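Side-chain contacts in flagellar motor switch protein FliG (Helicobacter pylori 26695, PDB 5WUJ), which forms, with the other switch proteins, the flagellar switch complex that interacts with chemotaxis proteins such as CheY and with motor components setting the direction of rotation: residues D8-S11 with M12-I16; I21-G24 with E25-G29; S44-I47 with V48-G52; G52-K55 with Q56-A59; A67-S71 with N72-N76. All coordinates share one frame; numbering follows the deposited sequence.

Interaction 1. Residues D8-S11 with M12-I16; sequences DELS and MSEKI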
loop_
_atom_site.group_PDB
_atom_site.type_symbol
_atom_site.label_atom_id
_atom_site.label_comp_id
_atom_site.label_asym_id
_atom_site.label_seq_id
_atom_site.Cartn_x
_atom_site.Cartn_y
_atom_site.Cartn_z
ATOM N N ASP B 8 6.407 12.477 -0.107
ATOM C CA ASP B 8 7.600 12.211 -0.902
ATOM C C ASP B 8 8.872 12.142 -0.073
ATOM O O ASP B 8 9.915 11.750 -0.606
ATOM C CB ASP B 8 7.762 13.272 -1.989
ATOM C CG ASP B 8 6.555 13.359 -2.888
ATOM O OD1 ASP B 8 5.896 12.315 -3.101
ATOM O OD2 ASP B 8 6.264 14.471 -3.372
ATOM N N GLU B 9 8.818 12.506 1.204
ATOM C CA GLU B 9 9.982 12.410 2.068
ATOM C C GLU B 9 9.877 11.256 3.056
ATOM O O GLU B 9 10.748 11.103 3.917
ATOM C CB GLU B 9 10.200 13.734 2.800
ATOM C CG GLU B 9 10.665 14.865 1.883
ATOM C CD GLU B 9 12.030 14.591 1.258
ATOM O OE1 GLU B 9 12.280 15.078 0.136
ATOM O OE2 GLU B 9 12.851 13.884 1.887
ATOM N N LEU B 10 8.830 10.443 2.956
ATOM C CA LEU B 10 8.766 9.218 3.741
ATOM C C LEU B 10 9.821 8.233 3.253
ATOM O O LEU B 10 9.940 7.977 2.055
ATOM C CB LEU B 10 7.383 8.578 3.638
ATOM C CG LEU B 10 6.216 9.268 4.329
ATOM C CD1 LEU B 10 4.953 8.507 3.981
ATOM C CD2 LEU B 10 6.428 9.338 5.843
ATOM N N SER B 11 10.597 7.686 4.174
ATOM C CA SER B 11 11.457 6.594 3.773
ATOM C C SER B 11 10.608 5.373 3.443
ATOM O O SER B 11 9.410 5.293 3.764
ATOM C CB SER B 11 12.453 6.263 4.874
ATOM O OG SER B 11 13.325 7.360 5.062
ATOM N N MET B 12 11.243 4.408 2.783
ATOM C CA MET B 12 10.548 3.169 2.462
ATOM C C MET B 12 10.123 2.440 3.739
ATOM O O MET B 12 9.043 1.838 3.800
ATOM C CB MET B 12 11.447 2.301 1.577
ATOM C CG MET B 12 10.854 0.961 1.203
ATOM S SD MET B 12 9.218 1.111 0.428
ATOM C CE MET B 12 9.647 1.586 -1.239
ATOM N N SER B 13 10.946 2.533 4.785
ATOM C CA SER B 13 10.611 1.937 6.073
ATOM C C SER B 13 9.408 2.626 6.712
ATOM O O SER B 13 8.568 1.970 7.337
ATOM C CB SER B 13 11.841 1.992 6.998
ATOM O OG SER B 13 11.494 2.112 8.366
ATOM N N GLU B 14 9.311 3.947 6.569
ATOM C CA GLU B 14 8.127 4.674 7.037
ATOM C C GLU B 14 6.880 4.278 6.264
ATOM O O GLU B 14 5.803 4.114 6.853
ATOM C CB GLU B 14 8.359 6.177 6.921
ATOM C CG GLU B 14 9.640 6.597 7.630
ATOM C CD GLU B 14 9.799 8.081 7.700
ATOM O OE1 GLU B 14 10.186 8.692 6.677
ATOM O OE2 GLU B 14 9.544 8.630 8.787
ATOM N N LYS B 15 7.003 4.137 4.943
ATOM C CA LYS B 15 5.877 3.677 4.136
ATOM C C LYS B 15 5.430 2.290 4.570
ATOM O O LYS B 15 4.228 2.003 4.619
ATOM C CB LYS B 15 6.257 3.660 2.661
ATOM C CG LYS B 15 6.667 5.028 2.098
ATOM C CD LYS B 15 6.552 5.013 0.595
ATOM C CE LYS B 15 7.050 6.274 -0.046
ATOM N NZ LYS B 15 7.979 5.908 -1.145
ATOM N N ILE B 16 6.383 1.420 4.910
ATOM C CA ILE B 16 6.020 0.059 5.299
ATOM C C ILE B 16 5.279 0.063 6.629
ATOM O O ILE B 16 4.280 -0.640 6.790
ATOM C CB ILE B 16 7.275 -0.830 5.337
ATOM C CG1 ILE B 16 7.726 -1.176 3.917
ATOM C CG2 ILE B 16 7.027 -2.082 6.165
ATOM C CD1 ILE B 16 9.208 -1.628 3.840
#
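E14 folds back over the start of its own helix and meets both L10 and S11. Its carboxylate oxygen OE1 accepts the backbone N-H of S11, with S11 N and E14 OE1 2.7 Å apart and an N-H...O angle of 166°, so the bond is nearly straight. The lone pair used is the anti one, pointing away from the second carboxylate oxygen. CG of E14 stands beside its own backbone N (chi1 -54°) and the chain runs on extended, which carries the carboxylate back past the first turn to the end of the loop. The side chain of L10 passes aslant that of E14, and its branch CD2 rests on the methylene, with L10 CD2 to E14 CB at 3.9 Å.

K15 meets L10 nearer its base, with K15 CG 3.9 Å from L10 CB. The lysine chain turns only at its last torsion, so that NZ reaches a salt bridge with E64 on helix 55-71. The first backbone bond of the helix runs from K15 N to S11 O at 2.9 Å. L10 also packs on I57 of helix 55-71, while the side chain of E14 touches Q46 of helix 37-50. The backbone N of M12 is bonded to an acidic side chain on the chain of another protein. S11 is the N-cap of helix 12-23 and its hydroxyl makes no capping bond, so of a capping box only the half from the N3 glutamate to the N-cap amide is present.

Interaction 2. Residues I21-G24 with E25-G29; sequences IQVG and EDTTG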
loop_
_atom_site.group_PDB
_atom_site.type_symbol
_atom_site.label_atom_id
_atom_site.label_comp_id
_atom_site.label_asym_id
_atom_site.label_seq_id
_atom_site.Cartn_x
_atom_site.Cartn_y
_atom_site.Cartn_z
ATOM N N ILE B 21 0.328 -0.319 9.835
ATOM C CA ILE B 21 -0.700 0.302 10.666
ATOM C C ILE B 21 -2.081 0.088 10.052
ATOM O O ILE B 21 -3.040 -0.268 10.742
ATOM C CB ILE B 21 -0.399 1.805 10.852
ATOM C CG1 ILE B 21 0.845 2.044 11.719
ATOM C CG2 ILE B 21 -1.629 2.540 11.377
ATOM C CD1 ILE B 21 1.399 3.489 11.637
ATOM N N GLN B 22 -2.205 0.292 8.744
ATOM C CA GLN B 22 -3.522 0.196 8.128
ATOM C C GLN B 22 -4.019 -1.246 8.013
ATOM O O GLN B 22 -5.232 -1.464 7.975
ATOM C CB GLN B 22 -3.506 0.855 6.759
ATOM C CG GLN B 22 -3.307 2.355 6.794
ATOM C CD GLN B 22 -2.991 2.883 5.417
ATOM O OE1 GLN B 22 -1.842 2.840 4.956
ATOM N NE2 GLN B 22 -4.016 3.323 4.725
ATOM N N VAL B 23 -3.125 -2.246 7.942
ATOM C CA VAL B 23 -3.633 -3.620 7.860
ATOM C C VAL B 23 -4.028 -4.176 9.222
ATOM O O VAL B 23 -4.744 -5.182 9.287
ATOM C CB VAL B 23 -2.657 -4.594 7.163
ATOM C CG1 VAL B 23 -2.409 -4.166 5.708
ATOM C CG2 VAL B 23 -1.347 -4.742 7.925
ATOM N N GLY B 24 -3.629 -3.536 10.312
ATOM C CA GLY B 24 -4.067 -3.947 11.631
ATOM C C GLY B 24 -3.048 -4.836 12.337
ATOM O O GLY B 24 -2.108 -5.374 11.741
ATOM N N GLU B 25 -3.275 -4.999 13.645
ATOM C CA GLU B 25 -2.298 -5.659 14.506
ATOM C C GLU B 25 -2.113 -7.130 14.149
ATOM O O GLU B 25 -0.981 -7.628 14.140
ATOM C CB GLU B 25 -2.709 -5.531 15.973
ATOM C CG GLU B 25 -1.710 -6.232 16.902
ATOM C CD GLU B 25 -1.801 -5.776 18.347
ATOM O OE1 GLU B 25 -2.098 -4.587 18.595
ATOM O OE2 GLU B 25 -1.556 -6.613 19.236
ATOM N N ASP B 26 -3.208 -7.848 13.878
ATOM C CA ASP B 26 -3.107 -9.286 13.640
ATOM C C ASP B 26 -2.208 -9.576 12.450
ATOM O O ASP B 26 -1.285 -10.391 12.538
ATOM C CB ASP B 26 -4.494 -9.890 13.418
ATOM C CG ASP B 26 -5.218 -10.168 14.717
ATOM O OD1 ASP B 26 -6.449 -10.398 14.675
ATOM O OD2 ASP B 26 -4.555 -10.154 15.780
ATOM N N THR B 27 -2.456 -8.898 11.333
ATOM C CA THR B 27 -1.660 -9.123 10.133
ATOM C C THR B 27 -0.249 -8.588 10.303
ATOM O O THR B 27 0.712 -9.202 9.830
ATOM C CB THR B 27 -2.349 -8.466 8.942
ATOM O OG1 THR B 27 -3.670 -9.001 8.817
ATOM C CG2 THR B 27 -1.572 -8.695 7.661
ATOM N N THR B 28 -0.103 -7.456 10.991
ATOM C CA THR B 28 1.226 -6.932 11.293
ATOM C C THR B 28 2.039 -7.926 12.112
ATOM O O THR B 28 3.203 -8.188 11.807
ATOM C CB THR B 28 1.115 -5.603 12.040
ATOM O OG1 THR B 28 0.561 -4.617 11.168
ATOM C CG2 THR B 28 2.497 -5.155 12.503
ATOM N N GLY B 29 1.439 -8.482 13.169
ATOM C CA GLY B 29 2.134 -9.507 13.933
ATOM C C GLY B 29 2.626 -10.648 13.065
ATOM O O GLY B 29 3.686 -11.215 13.325
HETATM O O HOH W 1 -4.786 -7.437 10.772
#
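A single glycine joins two helices here: G24 follows the last turn of helix 12-23 and is at the same time the N-cap of helix 25-32, where its carbonyl is taken up by T28. Two donors of that one threonine reach G24 O. The backbone T28 N lies 3.0 Å from G24 O and in the carbonyl plane, while the hydroxyl T28 OG1, 2.8 Å from G24 O, sits above that plane, 46° out of it. The hydroxyl gets there because OG1 stands beside the threonine's own backbone N (chi1 -67°), turned back toward the start of the helix. Backbone and side chain together thus grip the first carbonyl of the new helix.

V23, the last residue of helix 12-23, reaches toward the first turn of helix 25-32. Its CG2 branch meets T28 OG1 at 3.8 Å and T27 CG2 at 4.0 Å, and the V23 and T27 side chains stand roughly perpendicular. A water links the two helix ends: it donates to V23 O at 2.7 Å and accepts from T27 N at 2.8 Å, thereby serving an amide of the first turn. G24 itself has a positive phi of 97°, and at its backbone angles a side chain would run into the preceding carbonyl.

The hydroxyl of T27 and the carbonyl of V23 are each hydrogen-bonded to a basic side chain on the chain of another protein. Helix 37-50 packs against both helices, where I21 touches I47 and L50 and T28 touches I47.

Interaction 3. Residues S44-I47 with V48-G52; sequences SKQI and VQLNG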
loop_
_atom_site.group_PDB
_atom_site.type_symbol
_atom_site.label_atom_id
_atom_site.label_comp_id
_atom_site.label_asym_id
_atom_site.label_seq_id
_atom_site.Cartn_x
_atom_site.Cartn_y
_atom_site.Cartn_z
ATOM N N SER B 44 8.850 -1.316 14.087
ATOM C CA SER B 44 8.110 -1.043 15.319
ATOM C C SER B 44 8.235 0.416 15.729
ATOM O O SER B 44 7.260 1.031 16.187
ATOM C CB SER B 44 8.627 -1.934 16.455
ATOM O OG SER B 44 8.367 -3.296 16.178
ATOM N N LYS B 45 9.437 0.975 15.594
ATOM C CA LYS B 45 9.656 2.366 15.964
ATOM C C LYS B 45 8.788 3.301 15.130
ATOM O O LYS B 45 8.216 4.262 15.658
ATOM C CB LYS B 45 11.134 2.713 15.806
ATOM C CG LYS B 45 11.499 4.130 16.186
ATOM C CD LYS B 45 13.011 4.333 16.121
ATOM C CE LYS B 45 13.379 5.500 15.217
ATOM N NZ LYS B 45 13.712 5.061 13.834
ATOM N N GLN B 46 8.674 3.032 13.827
ATOM C CA GLN B 46 7.897 3.912 12.962
ATOM C C GLN B 46 6.392 3.714 13.135
ATOM O O GLN B 46 5.623 4.666 12.968
ATOM C CB GLN B 46 8.307 3.692 11.505
ATOM C CG GLN B 46 9.784 3.941 11.222
ATOM C CD GLN B 46 10.224 5.368 11.546
ATOM O OE1 GLN B 46 9.399 6.289 11.642
ATOM N NE2 GLN B 46 11.532 5.559 11.706
ATOM N N ILE B 47 5.954 2.499 13.470
ATOM C CA ILE B 47 4.545 2.269 13.781
ATOM C C ILE B 47 4.120 3.143 14.950
ATOM O O ILE B 47 3.074 3.804 14.909
ATOM C CB ILE B 47 4.300 0.782 14.086
ATOM C CG1 ILE B 47 4.395 -0.057 12.809
ATOM C CG2 ILE B 47 2.972 0.595 14.842
ATOM C CD1 ILE B 47 4.341 -1.567 13.086
ATOM N N VAL B 48 4.933 3.164 16.011
ATOM C CA VAL B 48 4.618 3.992 17.171
ATOM C C VAL B 48 4.673 5.465 16.800
ATOM O O VAL B 48 3.857 6.267 17.266
ATOM C CB VAL B 48 5.574 3.678 18.338
ATOM C CG1 VAL B 48 5.310 4.610 19.506
ATOM C CG2 VAL B 48 5.437 2.218 18.764
ATOM N N GLN B 49 5.619 5.843 15.938
ATOM C CA GLN B 49 5.804 7.256 15.636
ATOM C C GLN B 49 4.833 7.762 14.570
ATOM O O GLN B 49 4.498 8.950 14.577
ATOM C CB GLN B 49 7.257 7.512 15.217
ATOM C CG GLN B 49 8.225 7.568 16.400
ATOM C CD GLN B 49 9.700 7.613 15.996
ATOM O OE1 GLN B 49 10.064 7.266 14.868
ATOM N NE2 GLN B 49 10.556 8.034 16.930
ATOM N N LEU B 50 4.369 6.897 13.656
ATOM C CA LEU B 50 3.462 7.310 12.586
ATOM C C LEU B 50 1.999 6.958 12.851
ATOM O O LEU B 50 1.155 7.228 11.996
ATOM C CB LEU B 50 3.905 6.711 11.248
ATOM C CG LEU B 50 5.304 7.158 10.832
ATOM C CD1 LEU B 50 5.832 6.331 9.695
ATOM C CD2 LEU B 50 5.296 8.643 10.469
ATOM N N ASN B 51 1.685 6.360 14.001
ATOM C CA ASN B 51 0.299 6.202 14.419
ATOM C C ASN B 51 -0.447 7.513 14.237
ATOM O O ASN B 51 0.011 8.569 14.679
ATOM C CB ASN B 51 0.227 5.772 15.890
ATOM C CG ASN B 51 -0.437 4.414 16.078
ATOM O OD1 ASN B 51 -1.184 3.945 15.217
ATOM N ND2 ASN B 51 -0.171 3.777 17.218
ATOM N N GLY B 52 -1.591 7.450 13.571
ATOM C CA GLY B 52 -2.346 8.669 13.353
ATOM C C GLY B 52 -1.884 9.532 12.197
ATOM O O GLY B 52 -2.240 10.711 12.143
#
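Q46 and L50, one turn apart, make the close part of this contact. L50 N donates a hydrogen bond to Q46 O at 2.7 Å, and the leucine side chain stands over the same carbonyl, with L50 CB 3.2 Å from Q46 O. Its CD1 methyl then reaches across to Q46 CB at 4.0 Å. In the glutamine, chi2 (-60°) turns the amide so that OE1 comes near Q49 and L50 while NE2 makes a weak bond back to E42; the side chain packs on S13, E14 and A17 of helix 12-23.

Near the C-terminal end of helix 37-50 the i to i+4 bonds weaken. V48 N bonds to S44 O and Q49 N to K45 O in the usual way, but the last of the series, N51 N to I47 O at 3.0 Å, is weak, with an N-H...O angle of only 128°. G52, with positive phi, follows.

On the exposed flank matters are looser. Q49 lies extended across the aliphatic part of K45, with OE1 3.7 Å from K45 CG. As modelled, this oxygen faces the amide oxygen of Q46 at 3.4 Å (Q49 OE1 to Q46 OE1), the two amide planes 61° apart: two acceptors that cannot bond. V48 turns outward, touching the backbone with CG2, which lies 3.4 Å from S44 O.

Interaction 4. Residues G52-K55 with Q56-A59; sequences GTDK and QIGA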
loop_
_atom_site.group_PDB
_atom_site.type_symbol
_atom_site.label_atom_id
_atom_site.label_comp_id
_atom_site.label_asym_id
_atom_site.label_seq_id
_atom_site.Cartn_x
_atom_site.Cartn_y
_atom_site.Cartn_z
ATOM N N GLY B 52 -1.591 7.450 13.571
ATOM C CA GLY B 52 -2.346 8.669 13.353
ATOM C C GLY B 52 -1.884 9.532 12.197
ATOM O O GLY B 52 -2.240 10.711 12.143
ATOM N N THR B 53 -1.103 8.986 11.267
ATOM C CA THR B 53 -0.866 9.672 10.001
ATOM C C THR B 53 -2.195 9.957 9.299
ATOM O O THR B 53 -3.179 9.232 9.479
ATOM C CB THR B 53 0.050 8.816 9.122
ATOM O OG1 THR B 53 1.327 8.686 9.761
ATOM C CG2 THR B 53 0.237 9.412 7.721
ATOM N N ASP B 54 -2.232 11.053 8.532
ATOM C CA ASP B 54 -3.389 11.370 7.697
ATOM C C ASP B 54 -3.818 10.151 6.891
ATOM O O ASP B 54 -2.983 9.410 6.363
ATOM C CB ASP B 54 -3.060 12.517 6.732
ATOM C CG ASP B 54 -3.012 13.874 7.415
ATOM O OD1 ASP B 54 -3.290 13.949 8.633
ATOM O OD2 ASP B 54 -2.681 14.867 6.728
ATOM N N LYS B 55 -5.133 9.938 6.798
ATOM C CA LYS B 55 -5.613 8.785 6.048
ATOM C C LYS B 55 -5.326 8.924 4.557
ATOM O O LYS B 55 -5.098 7.911 3.885
ATOM C CB LYS B 55 -7.107 8.549 6.285
ATOM C CG LYS B 55 -7.516 7.116 5.930
ATOM C CD LYS B 55 -9.019 6.953 5.766
ATOM C CE LYS B 55 -9.381 5.491 5.502
ATOM N NZ LYS B 55 -10.856 5.255 5.430
ATOM N N GLN B 56 -5.322 10.155 4.023
ATOM C CA GLN B 56 -5.029 10.341 2.600
ATOM C C GLN B 56 -3.588 9.952 2.268
ATOM O O GLN B 56 -3.322 9.383 1.204
ATOM C CB GLN B 56 -5.305 11.787 2.177
ATOM C CG GLN B 56 -6.719 12.296 2.493
ATOM C CD GLN B 56 -6.772 13.131 3.766
ATOM O OE1 GLN B 56 -6.731 12.599 4.878
ATOM N NE2 GLN B 56 -6.865 14.448 3.608
ATOM N N ILE B 57 -2.646 10.245 3.164
ATOM C CA ILE B 57 -1.277 9.795 2.956
ATOM C C ILE B 57 -1.198 8.279 3.051
ATOM O O ILE B 57 -0.498 7.628 2.262
ATOM C CB ILE B 57 -0.336 10.476 3.962
ATOM C CG1 ILE B 57 -0.160 11.959 3.600
ATOM C CG2 ILE B 57 1.008 9.716 4.050
ATOM C CD1 ILE B 57 0.536 12.773 4.669
ATOM N N GLY B 58 -1.906 7.686 4.014
ATOM C CA GLY B 58 -1.945 6.233 4.082
ATOM C C GLY B 58 -2.497 5.616 2.809
ATOM O O GLY B 58 -1.961 4.626 2.300
ATOM N N ALA B 59 -3.562 6.217 2.263
ATOM C CA ALA B 59 -4.174 5.717 1.037
ATOM C C ALA B 59 -3.209 5.804 -0.132
ATOM O O ALA B 59 -3.183 4.918 -0.993
ATOM C CB ALA B 59 -5.450 6.511 0.723
#
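Q56 follows K55 in the first turn of the helix, and its side chain goes out to touch Q3 of helix 2-8. D54, just before this turn, is the N-cap, yet its carboxylate makes no capping bond; OD2 is instead hydrogen-bonded to Q3.

I57 comes next and carries the apolar part. Its CG2 methyl lies 3.8 Å from T53 CG2, the two side chains standing about perpendicular. With the threonine chi1 at -64°, OG1 stands beside the backbone N, which leaves CG2 anti to it and aimed at I57, while OG1 goes to L50 O at the end of the preceding helix. The other arm of the isoleucine reaches past the aspartate, with I57 CD1 4.2 Å from D54 CB, and the same side chain also packs on Q3 and Q6.

G58 has no side chain to offer, but its N-H makes the bond that closes the first turn, G58 N to D54 O at 3.1 Å with an angle of 165°. At A59 the next bond follows, A59 N to K55 O at 2.8 Å, and the A59 methyl CB lies 3.5 Å from K55 O. The K55 chain, fully extended, leads away from both segments to the chain of another protein: NZ forms a salt bridge with an acidic side chain there, and the lysine also makes a cation-pi contact with an aromatic one. Together these residues make the first turn of helix 55-71, its N-cap D54 tied through OD2 to helix 2-8.

Interaction 5. Residues A67-S71 with N72-N76; sequences AIFQS and NQYIN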
loop_
_atom_site.group_PDB
_atom_site.type_symbol
_atom_site.label_atom_id
_atom_site.label_comp_id
_atom_site.label_asym_id
_atom_site.label_seq_id
_atom_site.Cartn_x
_atom_site.Cartn_y
_atom_site.Cartn_z
ATOM N N ALA B 67 0.363 -1.114 -6.574
ATOM C CA ALA B 67 1.015 -1.206 -7.876
ATOM C C ALA B 67 2.198 -2.170 -7.835
ATOM O O ALA B 67 2.430 -2.914 -8.794
ATOM C CB ALA B 67 1.445 0.177 -8.341
ATOM N N ILE B 68 2.943 -2.186 -6.728
ATOM C CA ILE B 68 4.062 -3.123 -6.581
ATOM C C ILE B 68 3.570 -4.569 -6.621
ATOM O O ILE B 68 4.146 -5.426 -7.308
ATOM C CB ILE B 68 4.823 -2.830 -5.275
ATOM C CG1 ILE B 68 5.581 -1.507 -5.384
ATOM C CG2 ILE B 68 5.745 -3.984 -4.918
ATOM C CD1 ILE B 68 6.123 -1.009 -4.066
ATOM N N PHE B 69 2.511 -4.870 -5.865
ATOM C CA PHE B 69 1.994 -6.230 -5.831
ATOM C C PHE B 69 1.363 -6.629 -7.164
ATOM O O PHE B 69 1.443 -7.800 -7.558
ATOM C CB PHE B 69 0.996 -6.366 -4.688
ATOM C CG PHE B 69 1.605 -6.196 -3.327
ATOM C CD1 PHE B 69 2.932 -6.501 -3.104
ATOM C CD2 PHE B 69 0.848 -5.753 -2.263
ATOM C CE1 PHE B 69 3.494 -6.351 -1.844
ATOM C CE2 PHE B 69 1.407 -5.604 -0.997
ATOM C CZ PHE B 69 2.734 -5.910 -0.789
ATOM N N GLN B 70 0.731 -5.689 -7.874
ATOM C CA GLN B 70 0.199 -6.016 -9.195
ATOM C C GLN B 70 1.327 -6.359 -10.159
ATOM O O GLN B 70 1.273 -7.373 -10.866
ATOM C CB GLN B 70 -0.630 -4.852 -9.747
ATOM C CG GLN B 70 -1.970 -4.661 -9.065
ATOM C CD GLN B 70 -3.042 -5.579 -9.627
ATOM O OE1 GLN B 70 -2.912 -6.100 -10.729
ATOM N NE2 GLN B 70 -4.109 -5.777 -8.868
ATOM N N SER B 71 2.368 -5.525 -10.196
ATOM C CA SER B 71 3.394 -5.713 -11.211
ATOM C C SER B 71 4.278 -6.924 -10.935
ATOM O O SER B 71 4.856 -7.480 -11.876
ATOM C CB SER B 71 4.226 -4.437 -11.353
ATOM O OG SER B 71 4.810 -4.059 -10.126
ATOM N N ASN B 72 4.355 -7.375 -9.684
ATOM C CA ASN B 72 5.143 -8.545 -9.330
ATOM C C ASN B 72 4.308 -9.797 -9.111
ATOM O O ASN B 72 4.856 -10.803 -8.670
ATOM C CB ASN B 72 5.972 -8.269 -8.072
ATOM C CG ASN B 72 7.011 -7.185 -8.288
ATOM O OD1 ASN B 72 6.732 -5.995 -8.122
ATOM N ND2 ASN B 72 8.217 -7.591 -8.679
ATOM N N GLN B 73 2.997 -9.759 -9.375
ATOM C CA GLN B 73 2.102 -10.929 -9.348
ATOM C C GLN B 73 1.736 -11.416 -7.950
ATOM O O GLN B 73 1.280 -12.558 -7.820
ATOM C CB GLN B 73 2.689 -12.138 -10.094
ATOM C CG GLN B 73 3.216 -11.853 -11.483
ATOM C CD GLN B 73 2.108 -11.783 -12.506
ATOM O OE1 GLN B 73 1.356 -10.810 -12.551
ATOM N NE2 GLN B 73 2.000 -12.818 -13.341
ATOM N N TYR B 74 1.944 -10.630 -6.895
ATOM C CA TYR B 74 1.438 -11.063 -5.593
ATOM C C TYR B 74 -0.069 -10.892 -5.521
ATOM O O TYR B 74 -0.745 -11.644 -4.814
ATOM C CB TYR B 74 2.123 -10.304 -4.461
ATOM C CG TYR B 74 3.594 -10.642 -4.310
ATOM C CD1 TYR B 74 4.008 -11.786 -3.649
ATOM C CD2 TYR B 74 4.561 -9.804 -4.828
ATOM C CE1 TYR B 74 5.342 -12.087 -3.522
ATOM C CE2 TYR B 74 5.888 -10.088 -4.702
ATOM C CZ TYR B 74 6.278 -11.226 -4.054
ATOM O OH TYR B 74 7.616 -11.480 -3.946
ATOM N N ILE B 75 -0.604 -9.922 -6.259
ATOM C CA ILE B 75 -2.038 -9.684 -6.378
ATOM C C ILE B 75 -2.410 -9.854 -7.843
ATOM O O ILE B 75 -1.873 -9.152 -8.710
ATOM C CB ILE B 75 -2.427 -8.287 -5.877
ATOM C CG1 ILE B 75 -2.171 -8.185 -4.378
ATOM C CG2 ILE B 75 -3.900 -7.990 -6.175
ATOM C CD1 ILE B 75 -2.441 -6.797 -3.810
ATOM N N ASN B 76 -3.316 -10.796 -8.122
ATOM C CA ASN B 76 -3.769 -11.052 -9.482
ATOM C C ASN B 76 -5.264 -10.806 -9.653
ATOM O O ASN B 76 -5.859 -11.296 -10.612
ATOM C CB ASN B 76 -3.409 -12.476 -9.900
ATOM C CG ASN B 76 -2.036 -12.557 -10.543
ATOM O OD1 ASN B 76 -1.890 -12.351 -11.751
ATOM N ND2 ASN B 76 -1.015 -12.848 -9.732
#
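Backbone hydrogen bonds from N72, Q73, Y74 and I75 fasten the end of the helix, most of them ending on F69 and Q70. N72 N still bonds to I68 O, at 3.1 Å, as in a regular turn. Q73 N then bonds to Q70 O at 3.3 Å, coming from above the carbonyl plane, and Y74 N reaches F69 O at 2.9 Å in a weak bond with an angle of 124°. A second donor grips the same oxygen: I75 N, 3.2 Å from F69 O, along a nearly straight line of 170° but well out of the carbonyl plane.

The apolar contacts centre on F69. I75 lays its CD1 methyl on the foot of the phenylalanine, with I75 CD1 to F69 CB at 3.6 Å, and comes near the ring carbon CD2, meeting the ring obliquely. Y74 slants past the other flank of the ring, Y74 CD2 lying 4.1 Å from F69 CD1. F69 and I75 are buried, and side chains on the chain of another protein pack over them and over Y74.

Among mixed contacts, Q70 bends at chi2 (-83°), which swings its amide round to I75; NE2 meets I75 CG2 at 3.5 Å and is hydrogen-bonded to T77 O. Q73 has positive phi, and with its bond to Q70, the weak 6→1 bond from Y74 to F69 and the apolar contact between those two residues, this is a Schellman motif ending helix 55-71.

Overall arrangement
From the N terminus, interaction 1 starts helix 12-23 after the loop from helix 2-8, and interaction 2 turns that helix into helix 25-32 through one glycine. Interaction 3 ends helix 37-50, and interaction 4 begins helix 55-71, which interaction 5 terminates. None nests in or crosses another; they come in series, except that 4 begins on G52, the residue where 3 ends, and each is a local helix end or junction. Interactions 1 to 4 cluster in space, with 1 and 2 each touching 3; through L10 on I57 interaction 1 also touches 4, tying helix 55-71 to helices 12-23 and 37-50. Interaction 5 lies apart, its centre about 26 Å from that of interaction 3, leading to helix 79-91.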